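Long-range contact in esterase (Rhizomucor miehei, PDB 4WY5), which probably hydrolyses carboxylic esters as a carboxylesterase of the alpha/beta hydrolase fold: residues K184-I189 and P252-F257. Numbering follows the deposited sequence.
Sequences KTQVLI and PPALLF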
# COMPACT_ATOMS: atom_id res chain seq x y z
N LYS A 184 -17.23 -7.89 -8.29
CA LYS A 184 -16.40 -8.68 -7.36
C LYS A 184 -15.41 -7.86 -6.51
O LYS A 184 -14.90 -8.37 -5.50
CB LYS A 184 -15.62 -9.77 -8.11
CG LYS A 184 -16.48 -10.75 -8.95
CD LYS A 184 -17.68 -11.30 -8.14
CE LYS A 184 -18.47 -12.37 -8.90
NZ LYS A 184 -19.19 -11.85 -10.12
N THR A 185 -15.12 -6.61 -6.89
CA THR A 185 -14.29 -5.72 -6.07
C THR A 185 -14.44 -4.25 -6.52
O THR A 185 -14.78 -3.97 -7.67
CB THR A 185 -12.78 -6.16 -6.09
OG1 THR A 185 -12.04 -5.50 -5.04
CG2 THR A 185 -12.13 -5.89 -7.44
N GLN A 186 -14.26 -3.32 -5.58
CA GLN A 186 -14.27 -1.88 -5.86
C GLN A 186 -12.89 -1.28 -5.50
O GLN A 186 -12.38 -1.52 -4.40
CB GLN A 186 -15.39 -1.17 -5.08
CG GLN A 186 -15.42 -1.45 -3.54
CD GLN A 186 -16.56 -0.72 -2.79
OE1 GLN A 186 -16.85 0.46 -3.04
NE2 GLN A 186 -17.21 -1.43 -1.86
N VAL A 187 -12.29 -0.53 -6.42
CA VAL A 187 -10.99 0.12 -6.19
C VAL A 187 -11.19 1.64 -6.16
O VAL A 187 -11.63 2.25 -7.15
CB VAL A 187 -9.94 -0.26 -7.28
CG1 VAL A 187 -8.63 0.49 -7.05
CG2 VAL A 187 -9.69 -1.78 -7.31
N LEU A 188 -10.91 2.25 -5.01
CA LEU A 188 -11.29 3.65 -4.76
C LEU A 188 -10.06 4.52 -4.51
O LEU A 188 -9.47 4.46 -3.44
CB LEU A 188 -12.25 3.73 -3.55
CG LEU A 188 -13.38 2.67 -3.43
CD1 LEU A 188 -14.20 2.81 -2.13
CD2 LEU A 188 -14.32 2.64 -4.65
N ILE A 189 -9.68 5.34 -5.50
CA ILE A 189 -8.45 6.16 -5.42
C ILE A 189 -8.79 7.62 -5.05
O ILE A 189 -9.37 8.35 -5.86
CB ILE A 189 -7.65 6.11 -6.76
CG1 ILE A 189 -7.42 4.66 -7.20
CG2 ILE A 189 -6.30 6.80 -6.65
CD1 ILE A 189 -7.10 4.52 -8.68
N PRO A 252 -19.09 -5.36 -2.04
CA PRO A 252 -17.92 -6.12 -2.49
C PRO A 252 -16.62 -5.62 -1.87
O PRO A 252 -16.53 -4.43 -1.56
CB PRO A 252 -17.91 -5.88 -4.01
CG PRO A 252 -18.65 -4.59 -4.19
CD PRO A 252 -19.69 -4.56 -3.12
N PRO A 253 -15.62 -6.51 -1.69
CA PRO A 253 -14.33 -6.20 -1.05
C PRO A 253 -13.68 -4.94 -1.64
O PRO A 253 -13.71 -4.76 -2.86
CB PRO A 253 -13.47 -7.43 -1.36
CG PRO A 253 -14.45 -8.54 -1.56
CD PRO A 253 -15.68 -7.90 -2.18
N ALA A 254 -13.09 -4.11 -0.79
CA ALA A 254 -12.65 -2.79 -1.21
C ALA A 254 -11.15 -2.62 -1.08
O ALA A 254 -10.53 -3.21 -0.19
CB ALA A 254 -13.36 -1.71 -0.38
N LEU A 255 -10.57 -1.83 -1.98
CA LEU A 255 -9.19 -1.34 -1.84
C LEU A 255 -9.24 0.18 -1.91
O LEU A 255 -9.74 0.73 -2.89
CB LEU A 255 -8.27 -1.93 -2.93
CG LEU A 255 -6.83 -1.40 -3.03
CD1 LEU A 255 -5.97 -1.69 -1.76
CD2 LEU A 255 -6.14 -1.93 -4.29
N LEU A 256 -8.78 0.86 -0.86
CA LEU A 256 -8.88 2.32 -0.84
C LEU A 256 -7.53 3.01 -0.64
O LEU A 256 -6.75 2.62 0.22
CB LEU A 256 -9.87 2.76 0.24
CG LEU A 256 -10.31 4.22 0.30
CD1 LEU A 256 -11.67 4.26 0.96
CD2 LEU A 256 -9.36 5.06 1.13
N PHE A 257 -7.25 4.01 -1.49
CA PHE A 257 -6.04 4.84 -1.36
C PHE A 257 -6.43 6.23 -0.94
O PHE A 257 -7.43 6.78 -1.44
CB PHE A 257 -5.25 4.93 -2.66
CG PHE A 257 -4.68 3.61 -3.15
CD1 PHE A 257 -3.38 3.24 -2.82
CD2 PHE A 257 -5.44 2.76 -3.94
CE1 PHE A 257 -2.84 2.04 -3.27
CE2 PHE A 257 -4.91 1.56 -4.40
CZ PHE A 257 -3.61 1.19 -4.06
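The side-chain amide of Q186 reaches back to the carbonyl of P252, in the loop just before strand 254-259, which runs parallel to strand 185-189. From CB, a chi1 of 51° sets CG between the backbone N and the carbonyl carbon, and CG then packs on the methyl of A254, CG to CB 3.8 Å. The chain runs extended beyond CG, carrying CD past the same methyl, and NE2 ends on the carbonyl of P252, NE2 to O 3.1 Å. This hydrogen bond is nearly straight (172°) and lies in the carbonyl plane and close to the amide plane of Q186, which helps to orient the amide. The next carbonyl, P253 O, is gripped twice: by Q186 N, and by T185 OG1 at 2.8 Å, which comes from above the carbonyl plane. The bond from Q186 N opens the regular parallel pattern, which continues with L255 N to Q186 O, L188 N to L255 O at 2.9 Å, and F257 N to L188 O. L188 and L256 share the face of Q186 and A254, meeting CD1 to CD1 at 4.2 Å. On the other face V187 touches L255, and I189 CG1 approaches the F257 ring obliquely, 4.3 Å from CD2. The pair belongs to the central sheet of the alpha/beta hydrolase fold, buried between helices: helix 162-176 covers Q186 and L188, while helix 302-319 packs on I189, L255 and F257 and supplies H314, hydrogen-bonded to T185 OG1. Strand 155-160 flanks 185-189, and strand 282-287 lies beyond 254-259.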